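Local coordinates for protein TP_0956 (PDB 3U64), which is a trimeric treponemal lipoprotein of the tetratricopeptide-repeat clan that probably serves as the T-component of a TRAP transporter, at residues Glu38-Leu41 with Asp42-Ala45; Tyr79-Phe83 with Val84-Ala88; Ala288-Leu291 with Lys292-Gln296. All coordinates share one frame; numbering follows the deposited sequence.

Contact 1 of 3, residues Glu38-Leu41 with Asp42-Ala45; sequences EDDL and DLVA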
ATOM      1  N   GLU A  38      14.954  -5.208   7.147  1.00 31.77           N
ATOM      2  CA  GLU A  38      13.840  -6.022   6.688  1.00 38.35           C
ATOM      3  C   GLU A  38      14.359  -7.089   5.706  1.00 47.31           C
ATOM      4  O   GLU A  38      15.347  -6.857   4.994  1.00 46.83           O
ATOM      5  CB  GLU A  38      12.786  -5.098   6.059  1.00 32.06           C
ATOM      6  CG  GLU A  38      11.464  -5.726   5.667  1.00 43.05           C
ATOM      7  CD  GLU A  38      10.806  -6.475   6.794  1.00 34.11           C
ATOM      8  OE1 GLU A  38       9.959  -5.893   7.488  1.00 45.17           O
ATOM      9  OE2 GLU A  38      11.129  -7.656   6.985  1.00 46.04           O
ATOM     10  N   ASP A  39      13.745  -8.275   5.716  1.00 40.47           N
ATOM     11  CA  ASP A  39      14.010  -9.270   4.666  1.00 45.16           C
ATOM     12  C   ASP A  39      12.799  -9.515   3.744  1.00 42.94           C
ATOM     13  O   ASP A  39      12.894 -10.233   2.746  1.00 49.59           O
ATOM     14  CB  ASP A  39      14.584 -10.592   5.223  1.00 56.18           C
ATOM     15  CG  ASP A  39      13.695 -11.239   6.287  1.00 66.60           C
ATOM     16  OD1 ASP A  39      12.489 -10.950   6.336  1.00 55.32           O
ATOM     17  OD2 ASP A  39      14.216 -12.055   7.082  1.00 84.79           O
ATOM     18  N   ASP A  40      11.676  -8.886   4.071  1.00 44.80           N
ATOM     19  CA  ASP A  40      10.446  -9.020   3.291  1.00 43.59           C
ATOM     20  C   ASP A  40      10.223  -7.807   2.383  1.00 40.15           C
ATOM     21  O   ASP A  40       9.760  -6.759   2.832  1.00 36.54           O
ATOM     22  CB  ASP A  40       9.257  -9.164   4.228  1.00 40.80           C
ATOM     23  CG  ASP A  40       7.990  -9.572   3.495  1.00 45.01           C
ATOM     24  OD1 ASP A  40       7.391  -8.735   2.790  1.00 53.10           O
ATOM     25  OD2 ASP A  40       7.593 -10.742   3.633  1.00 40.22           O
ATOM     26  N   LEU A  41      10.542  -7.958   1.105  1.00 36.98           N
ATOM     27  CA  LEU A  41      10.433  -6.857   0.152  1.00 47.21           C
ATOM     28  C   LEU A  41       9.024  -6.277   0.063  1.00 47.33           C
ATOM     29  O   LEU A  41       8.852  -5.064   0.041  1.00 51.91           O
ATOM     30  CB  LEU A  41      10.900  -7.301  -1.234  1.00 46.55           C
ATOM     31  CG  LEU A  41      12.297  -7.918  -1.277  1.00 48.22           C
ATOM     32  CD1 LEU A  41      12.696  -8.285  -2.719  1.00 47.24           C
ATOM     33  CD2 LEU A  41      13.288  -6.968  -0.674  1.00 44.56           C
ATOM     34  N   ASP A  42       8.021  -7.139   0.014  1.00 42.17           N
ATOM     35  CA  ASP A  42       6.647  -6.676  -0.174  1.00 44.76           C
ATOM     36  C   ASP A  42       6.178  -5.745   0.943  1.00 40.67           C
ATOM     37  O   ASP A  42       5.507  -4.753   0.673  1.00 41.03           O
ATOM     38  CB  ASP A  42       5.684  -7.852  -0.348  1.00 46.27           C
ATOM     39  CG  ASP A  42       5.876  -8.568  -1.682  1.00 63.82           C
ATOM     40  OD1 ASP A  42       6.399  -7.935  -2.623  1.00 58.95           O
ATOM     41  OD2 ASP A  42       5.507  -9.763  -1.790  1.00 82.71           O
ATOM     42  N   LEU A  43       6.524  -6.060   2.189  1.00 34.36           N
ATOM     43  CA  LEU A  43       6.161  -5.190   3.308  1.00 42.66           C
ATOM     44  C   LEU A  43       6.772  -3.801   3.141  1.00 39.70           C
ATOM     45  O   LEU A  43       6.125  -2.789   3.413  1.00 37.17           O
ATOM     46  CB  LEU A  43       6.607  -5.786   4.651  1.00 36.89           C
ATOM     47  CG  LEU A  43       5.714  -6.892   5.207  1.00 38.13           C
ATOM     48  CD1 LEU A  43       6.348  -7.556   6.416  1.00 32.38           C
ATOM     49  CD2 LEU A  43       4.362  -6.316   5.548  1.00 37.64           C
ATOM     50  N   VAL A  44       8.025  -3.758   2.702  1.00 39.04           N
ATOM     51  CA  VAL A  44       8.697  -2.488   2.472  1.00 28.96           C
ATOM     52  C   VAL A  44       8.029  -1.735   1.307  1.00 41.64           C
ATOM     53  O   VAL A  44       7.618  -0.592   1.468  1.00 43.35           O
ATOM     54  CB  VAL A  44      10.189  -2.680   2.251  1.00 30.68           C
ATOM     55  CG1 VAL A  44      10.865  -1.349   2.113  1.00 37.17           C
ATOM     56  CG2 VAL A  44      10.786  -3.431   3.446  1.00 39.14           C
ATOM     57  N   ALA A  45       7.881  -2.404   0.161  1.00 27.16           N
ATOM     58  CA  ALA A  45       7.295  -1.803  -1.020  1.00 34.31           C
ATOM     59  C   ALA A  45       5.934  -1.199  -0.721  1.00 37.89           C
ATOM     60  O   ALA A  45       5.597  -0.135  -1.233  1.00 44.48           O
ATOM     61  CB  ALA A  45       7.190  -2.841  -2.164  1.00 32.03           C
TER

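Contact 2 of 3, residues Tyr79-Phe83 with Val84-Ala88; sequences YANAF and VQTPA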
ATOM      1  N   TYR A  79      13.765   4.400  -3.396  1.00 26.03           N
ATOM      2  CA  TYR A  79      12.514   3.839  -3.854  1.00 30.68           C
ATOM      3  C   TYR A  79      12.517   3.681  -5.376  1.00 39.23           C
ATOM      4  O   TYR A  79      12.160   2.626  -5.897  1.00 36.07           O
ATOM      5  CB  TYR A  79      11.342   4.713  -3.441  1.00 33.39           C
ATOM      6  CG  TYR A  79      10.026   4.122  -3.829  1.00 36.51           C
ATOM      7  CD1 TYR A  79       9.437   3.140  -3.047  1.00 34.27           C
ATOM      8  CD2 TYR A  79       9.366   4.538  -4.986  1.00 38.88           C
ATOM      9  CE1 TYR A  79       8.224   2.582  -3.391  1.00 39.94           C
ATOM     10  CE2 TYR A  79       8.147   3.994  -5.341  1.00 35.26           C
ATOM     11  CZ  TYR A  79       7.580   3.009  -4.538  1.00 36.46           C
ATOM     12  OH  TYR A  79       6.370   2.445  -4.884  1.00 33.52           O
ATOM     13  N   ALA A  80      12.909   4.726  -6.096  1.00 30.30           N
ATOM     14  CA  ALA A  80      12.858   4.643  -7.555  1.00 30.42           C
ATOM     15  C   ALA A  80      13.649   3.437  -8.046  1.00 33.96           C
ATOM     16  O   ALA A  80      13.223   2.726  -8.950  1.00 32.18           O
ATOM     17  CB  ALA A  80      13.385   5.910  -8.189  1.00 32.72           C
ATOM     18  N   ASN A  81      14.807   3.204  -7.446  1.00 34.35           N
ATOM     19  CA  ASN A  81      15.632   2.094  -7.881  1.00 41.84           C
ATOM     20  C   ASN A  81      15.050   0.743  -7.487  1.00 37.52           C
ATOM     21  O   ASN A  81      14.779  -0.107  -8.330  1.00 35.48           O
ATOM     22  CB  ASN A  81      17.038   2.204  -7.311  1.00 47.24           C
ATOM     23  CG  ASN A  81      17.859   0.956  -7.583  1.00 52.15           C
ATOM     24  OD1 ASN A  81      17.594   0.228  -8.534  1.00 58.36           O
ATOM     25  ND2 ASN A  81      18.847   0.699  -6.745  1.00 52.16           N
ATOM     26  N   ALA A  82      14.878   0.553  -6.188  1.00 34.54           N
ATOM     27  CA  ALA A  82      14.477  -0.743  -5.662  1.00 39.91           C
ATOM     28  C   ALA A  82      13.054  -1.149  -6.048  1.00 37.71           C
ATOM     29  O   ALA A  82      12.799  -2.319  -6.279  1.00 31.81           O
ATOM     30  CB  ALA A  82      14.653  -0.775  -4.143  1.00 35.97           C
ATOM     31  N   PHE A  83      12.127  -0.195  -6.131  1.00 31.41           N
ATOM     32  CA  PHE A  83      10.727  -0.580  -6.293  1.00 29.81           C
ATOM     33  C   PHE A  83      10.044  -0.107  -7.569  1.00 30.34           C
ATOM     34  O   PHE A  83       8.873  -0.399  -7.796  1.00 30.50           O
ATOM     35  CB  PHE A  83       9.928  -0.236  -5.028  1.00 41.07           C
ATOM     36  CG  PHE A  83      10.466  -0.918  -3.804  1.00 38.68           C
ATOM     37  CD1 PHE A  83      10.319  -2.292  -3.648  1.00 38.12           C
ATOM     38  CD2 PHE A  83      11.164  -0.205  -2.836  1.00 36.25           C
ATOM     39  CE1 PHE A  83      10.840  -2.945  -2.536  1.00 33.29           C
ATOM     40  CE2 PHE A  83      11.698  -0.850  -1.713  1.00 33.59           C
ATOM     41  CZ  PHE A  83      11.535  -2.215  -1.564  1.00 35.28           C
ATOM     42  N   VAL A  84      10.779   0.609  -8.413  1.00 34.34           N
ATOM     43  CA  VAL A  84      10.241   0.967  -9.719  1.00 30.15           C
ATOM     44  C   VAL A  84      11.099   0.383 -10.846  1.00 37.26           C
ATOM     45  O   VAL A  84      10.627  -0.453 -11.628  1.00 35.53           O
ATOM     46  CB  VAL A  84      10.111   2.477  -9.892  1.00 31.56           C
ATOM     47  CG1 VAL A  84       9.537   2.802 -11.266  1.00 25.11           C
ATOM     48  CG2 VAL A  84       9.238   3.059  -8.781  1.00 42.61           C
ATOM     49  N   GLN A  85      12.358   0.810 -10.907  1.00 35.21           N
ATOM     50  CA  GLN A  85      13.251   0.396 -11.967  1.00 38.93           C
ATOM     51  C   GLN A  85      13.531  -1.093 -11.939  1.00 44.07           C
ATOM     52  O   GLN A  85      13.448  -1.772 -12.954  1.00 49.04           O
ATOM     53  CB  GLN A  85      14.589   1.130 -11.899  1.00 32.20           C
ATOM     54  CG  GLN A  85      15.553   0.633 -13.009  1.00 36.76           C
ATOM     55  CD  GLN A  85      16.906   1.337 -13.033  1.00 47.07           C
ATOM     56  OE1 GLN A  85      17.036   2.523 -12.677  1.00 37.70           O
ATOM     57  NE2 GLN A  85      17.929   0.601 -13.467  1.00 44.49           N
ATOM     58  N   THR A  86      13.898  -1.588 -10.770  1.00 44.44           N
ATOM     59  CA  THR A  86      14.343  -2.963 -10.641  1.00 37.12           C
ATOM     60  C   THR A  86      13.255  -3.970 -11.055  1.00 42.14           C
ATOM     61  O   THR A  86      13.507  -4.816 -11.909  1.00 47.55           O
ATOM     62  CB  THR A  86      14.920  -3.214  -9.235  1.00 46.52           C
ATOM     63  OG1 THR A  86      16.239  -2.651  -9.163  1.00 47.84           O
ATOM     64  CG2 THR A  86      14.994  -4.694  -8.930  1.00 53.29           C
ATOM     65  N   PRO A  87      12.032  -3.864 -10.493  1.00 43.28           N
ATOM     66  CA  PRO A  87      10.944  -4.759 -10.941  1.00 39.54           C
ATOM     67  C   PRO A  87      10.660  -4.685 -12.459  1.00 44.97           C
ATOM     68  O   PRO A  87      10.326  -5.699 -13.077  1.00 38.62           O
ATOM     69  CB  PRO A  87       9.718  -4.243 -10.169  1.00 43.31           C
ATOM     70  CG  PRO A  87      10.293  -3.534  -8.971  1.00 43.72           C
ATOM     71  CD  PRO A  87      11.579  -2.914  -9.457  1.00 45.32           C
ATOM     72  N   ALA A  88      10.757  -3.491 -13.039  1.00 39.39           N
ATOM     73  CA  ALA A  88      10.602  -3.334 -14.476  1.00 40.96           C
ATOM     74  C   ALA A  88      11.625  -4.197 -15.215  1.00 49.64           C
ATOM     75  O   ALA A  88      11.326  -4.772 -16.264  1.00 39.87           O
ATOM     76  CB  ALA A  88      10.773  -1.877 -14.871  1.00 35.88           C
TER

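Contact 3 of 3, residues Ala288-Leu291 with Lys292-Gln296; sequences ARWL and KAHVQ. With SO4 (sulfate ion), chain B.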
ATOM      1  N   ALA A 288      22.001 -10.048  -8.673  1.00 39.19           N
ATOM      2  CA  ALA A 288      23.082 -10.947  -9.072  1.00 36.58           C
ATOM      3  C   ALA A 288      22.545 -12.296  -9.571  1.00 33.60           C
ATOM      4  O   ALA A 288      23.029 -12.836 -10.553  1.00 35.50           O
ATOM      5  CB  ALA A 288      24.065 -11.159  -7.902  1.00 38.15           C
ATOM      6  N   ARG A 289      21.540 -12.828  -8.895  1.00 31.86           N
ATOM      7  CA  ARG A 289      20.871 -14.036  -9.375  1.00 46.25           C
ATOM      8  C   ARG A 289      20.304 -13.850 -10.789  1.00 49.96           C
ATOM      9  O   ARG A 289      20.432 -14.731 -11.644  1.00 45.32           O
ATOM     10  CB  ARG A 289      19.747 -14.425  -8.422  1.00 42.92           C
ATOM     11  CG  ARG A 289      19.923 -15.772  -7.764  1.00 50.65           C
ATOM     12  CD  ARG A 289      19.032 -15.898  -6.535  1.00 50.92           C
ATOM     13  NE  ARG A 289      19.812 -15.749  -5.305  1.00 69.24           N
ATOM     14  CZ  ARG A 289      19.483 -14.963  -4.278  1.00 64.71           C
ATOM     15  NH1 ARG A 289      18.370 -14.238  -4.305  1.00 53.62           N
ATOM     16  NH2 ARG A 289      20.270 -14.910  -3.212  1.00 62.25           N
ATOM     17  N   TRP A 290      19.677 -12.703 -11.038  1.00 46.90           N
ATOM     18  CA  TRP A 290      19.130 -12.419 -12.364  1.00 47.79           C
ATOM     19  C   TRP A 290      20.232 -12.321 -13.429  1.00 44.99           C
ATOM     20  O   TRP A 290      20.112 -12.879 -14.512  1.00 50.64           O
ATOM     21  CB  TRP A 290      18.337 -11.125 -12.321  1.00 44.99           C
ATOM     22  CG  TRP A 290      17.723 -10.733 -13.612  1.00 51.41           C
ATOM     23  CD1 TRP A 290      16.519 -11.143 -14.103  1.00 55.29           C
ATOM     24  CD2 TRP A 290      18.257  -9.815 -14.572  1.00 54.98           C
ATOM     25  NE1 TRP A 290      16.275 -10.547 -15.317  1.00 61.22           N
ATOM     26  CE2 TRP A 290      17.330  -9.729 -15.630  1.00 58.43           C
ATOM     27  CE3 TRP A 290      19.434  -9.062 -14.644  1.00 55.10           C
ATOM     28  CZ2 TRP A 290      17.543  -8.920 -16.752  1.00 59.10           C
ATOM     29  CZ3 TRP A 290      19.650  -8.262 -15.764  1.00 53.07           C
ATOM     30  CH2 TRP A 290      18.706  -8.194 -16.800  1.00 55.05           C
ATOM     31  N   LEU A 291      21.302 -11.602 -13.110  1.00 40.81           N
ATOM     32  CA  LEU A 291      22.442 -11.496 -14.009  1.00 45.67           C
ATOM     33  C   LEU A 291      22.970 -12.875 -14.390  1.00 47.35           C
ATOM     34  O   LEU A 291      23.168 -13.157 -15.572  1.00 41.02           O
ATOM     35  CB  LEU A 291      23.549 -10.646 -13.386  1.00 43.85           C
ATOM     36  CG  LEU A 291      23.304  -9.135 -13.359  1.00 44.72           C
ATOM     37  CD1 LEU A 291      24.327  -8.433 -12.477  1.00 39.04           C
ATOM     38  CD2 LEU A 291      23.324  -8.560 -14.778  1.00 40.46           C
ATOM     39  N   LYS A 292      23.187 -13.736 -13.394  1.00 43.77           N
ATOM     40  CA  LYS A 292      23.643 -15.098 -13.674  1.00 45.34           C
ATOM     41  C   LYS A 292      22.678 -15.842 -14.606  1.00 46.98           C
ATOM     42  O   LYS A 292      23.108 -16.463 -15.579  1.00 45.85           O
ATOM     43  CB  LYS A 292      23.887 -15.903 -12.393  1.00 44.14           C
ATOM     44  CG  LYS A 292      25.133 -15.491 -11.636  1.00 50.02           C
ATOM     45  CD  LYS A 292      25.482 -16.482 -10.564  1.00 56.82           C
ATOM     46  CE  LYS A 292      26.289 -17.643 -11.126  1.00 68.52           C
ATOM     47  NZ  LYS A 292      27.705 -17.270 -11.446  1.00 69.02           N
ATOM     48  N   ALA A 293      21.380 -15.767 -14.320  1.00 45.36           N
ATOM     49  CA  ALA A 293      20.385 -16.441 -15.168  1.00 53.65           C
ATOM     50  C   ALA A 293      20.433 -15.927 -16.611  1.00 56.73           C
ATOM     51  O   ALA A 293      20.203 -16.680 -17.555  1.00 59.80           O
ATOM     52  CB  ALA A 293      18.975 -16.288 -14.591  1.00 45.33           C
ATOM     53  N   HIS A 294      20.751 -14.646 -16.767  1.00 50.84           N
ATOM     54  CA  HIS A 294      20.785 -14.023 -18.082  1.00 43.06           C
ATOM     55  C   HIS A 294      22.181 -13.872 -18.677  1.00 37.04           C
ATOM     56  O   HIS A 294      22.404 -13.017 -19.536  1.00 39.44           O
ATOM     57  CB  HIS A 294      20.113 -12.658 -18.024  1.00 40.74           C
ATOM     58  CG  HIS A 294      18.624 -12.736 -17.960  1.00 60.24           C
ATOM     59  ND1 HIS A 294      17.813 -12.325 -18.995  1.00 70.38           N
ATOM     60  CD2 HIS A 294      17.798 -13.196 -16.994  1.00 62.92           C
ATOM     61  CE1 HIS A 294      16.551 -12.518 -18.665  1.00 70.62           C
ATOM     62  NE2 HIS A 294      16.513 -13.047 -17.456  1.00 68.98           N
ATOM     63  N   VAL A 295      23.119 -14.700 -18.238  1.00 30.72           N
ATOM     64  CA  VAL A 295      24.503 -14.532 -18.678  1.00 38.56           C
ATOM     65  C   VAL A 295      24.624 -14.585 -20.209  1.00 52.12           C
ATOM     66  O   VAL A 295      25.382 -13.821 -20.807  1.00 54.24           O
ATOM     67  CB  VAL A 295      25.424 -15.571 -18.018  1.00 38.49           C
ATOM     68  CG1 VAL A 295      24.891 -16.990 -18.258  1.00 42.01           C
ATOM     69  CG2 VAL A 295      26.882 -15.398 -18.505  1.00 37.87           C
ATOM     70  N   GLN A 296      23.834 -15.456 -20.836  1.00 54.33           N
ATOM     71  CA  GLN A 296      23.870 -15.653 -22.287  1.00 59.32           C
ATOM     72  C   GLN A 296      23.487 -14.407 -23.093  1.00 54.75           C
ATOM     73  O   GLN A 296      23.831 -14.288 -24.279  1.00 59.44           O
ATOM     74  CB  GLN A 296      22.960 -16.827 -22.672  1.00 70.92           C
ATOM     75  CG  GLN A 296      23.413 -18.171 -22.112  1.00 77.46           C
ATOM     76  CD  GLN A 296      24.701 -18.646 -22.754  1.00 88.07           C
ATOM     77  OE1 GLN A 296      25.624 -19.079 -22.070  1.00 88.58           O
ATOM     78  NE2 GLN A 296      24.768 -18.565 -24.083  1.00 94.54           N
TER
HETATM   79  S   SO4 B 303      15.089 -14.777  -6.464  1.00105.88           S
HETATM   80  O1  SO4 B 303      16.365 -15.017  -5.799  1.00106.59           O
HETATM   81  O2  SO4 B 303      14.058 -14.552  -5.451  1.00107.02           O
HETATM   82  O3  SO4 B 303      15.222 -13.600  -7.316  1.00108.90           O
HETATM   83  O4  SO4 B 303      14.729 -15.930  -7.287  1.00104.23           O

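Contact 1 of 3, residues Glu38-Leu41 with Asp42-Ala45
From D40 the chain turns into helix 41-61, and L41 O accepts the N-H of A45 at 2.8 Å, while the bond from V44 N to D40 O is weak at 3.5 Å. The arrangement is a helix N-cap, with D40 in the cap position. Its carboxylate lies over the opening turn because CG stands anti to the backbone N (chi1 -169°), and D40 OD1 takes the N-H of L43 at 2.9 Å, met head-on down the C-O bond. The same oxygen touches the L43 side chain, 3.5 Å from its CG, so the leucine side chain lies against the capping carboxylate. The other oxygen, OD2, pairs with R105 of the second subunit, and this arginine also makes a long, weak ion pair with D42. R105 and the helix N terminus would be expected to stabilise the negative charge of D40, although D42 OD2 lies only 5.1 Å from D40 OD1.

Upstream, E38 folds back on its own turn. Its OE2 accepts both D39 N, at 3.0 Å, and D40 N, both on the anti side of the carboxylate, which fixes the backbone entering the cap. K53 and R112 of the second subunit form salt bridges with this carboxylate, making the N-cap part of the trimer interface. L41 packs on L279 and L283 of helix 278-293. The bend at chi2 of E38 (54°) only turns the carboxylate; the side chains of E38 and V44 slide past each other in opposite directions, and E38 CG, anti to the backbone N (chi1 -173°), comes 3.3 Å from V44 CG2.

Contact 2 of 3, residues Tyr79-Phe83 with Val84-Ala88
N81 O is gripped twice by T86: the backbone N-H of T86 donates to it at 3.0 Å, nearly in line with the carbonyl, and T86 OG1 donates at 3.0 Å from above the carbonyl plane. The hydroxyl reaches this acceptor because it stands beside its own backbone N (chi1 -77°), so both donors of one residue converge on one oxygen. N81 OD1 also approaches, 3.2 Å from T86 OG1, as the two side chains pass at a slant. One residue earlier, Q85 N gives A80 O a bond of 2.9 Å and 175°, and V84 N adds a weak one to the same oxygen. The strong bonds thus span five residues, wider than the four of an alpha-helix.

P87 follows directly. Lacking an N-H, it offers the preceding turn its ring instead: CD lies 3.5 Å from A82 O, and CG rests against F83 O. Beyond these polar bonds, V84 stands with CB over A80 O and turns CG2 toward the tyrosine ring, 3.7 Å from Y79 CE2, the two side chains crossing at about a right angle. F83 CB lies over one face of that ring toward its rim, as A82 CB does on the phenylalanine.

Outward, Y79 packs on L52 of helix 41-61 and on L43 of the third subunit, whereas Q85 OE1 is bonded to Y110 of helix 96-124. The axes of the short segments 79-83 and 84-88 differ by 21°. Bonds from i+5 to i, followed at once by a proline in the next turn, are characteristic of a pi-bulge running into a proline kink, here in the C-terminal half of helix 66-89, which packs against helices 41-61 and 96-124.

Contact 3 of 3, residues Ala288-Leu291 with Lys292-Gln296
W290 and H294, one turn apart, stack at the C-terminal end of helix 278-293, where H294 is the first residue to abandon helical backbone angles. The rings form an offset stack, the five-membered ring of W290 and the imidazole having centroids 4.1 Å apart and planes inclined by 26°. H294 CD2 sits over one face of the indole, displaced toward its rim. W290 NE1 and H294 NE2 approach to 3.3 Å, but the angle is wrong for a hydrogen bond, so the contact is one of ring faces. The indole, its CG anti to N (chi1 -180°), stands out from the helix, leaning slightly toward its C-terminal end. H294 ND1 hydrogen-bonds to D297 OD2, which would fix the rotation of the imidazole.

Backbone bonds close the last turns: K292 N to A288 O, A293 N to R289 O at 3.0 Å, and H294 N to W290 O at 2.9 Å, the final nitrogen adding a weak bond to L291 O.

Charged and apolar groups then join this end to its neighbours. K292 forms salt bridges with D260 and D264 of helix 256-268, while L291 packs on L263 of that helix and on I243 of helix 240-250. R289 points away and binds a sulfate, probably from the crystallisation liquor: NH1 donates to O1 at 2.6 Å, near the guanidinium plane, in a doubtfully tight geometry that leaves R289 CD 2.9 Å from O1.

In the fold
Along the chain the contacts run in series without nesting or crossing, and each is closed by neighbouring residues, with no loop between its segments. Contact 1 starts helix 41-61, contact 2 bends the next helix, 66-89, and contact 3 ends helix 278-293 far along the sequence. The first two touch directly: A45 CB lies 3.5 Å from F83 CD1, and V44 packs on the same ring, so the first turn of one helix rests on F83, at the widened turn of the next. Contact 3 touches neither, its nearest atoms lying about 8 Å from contact 1 and 7 Å from contact 2. Helix 278-293 nevertheless reaches contact 1 through L279, bringing the C-terminal part of the helical fold against its N-terminal hairpin.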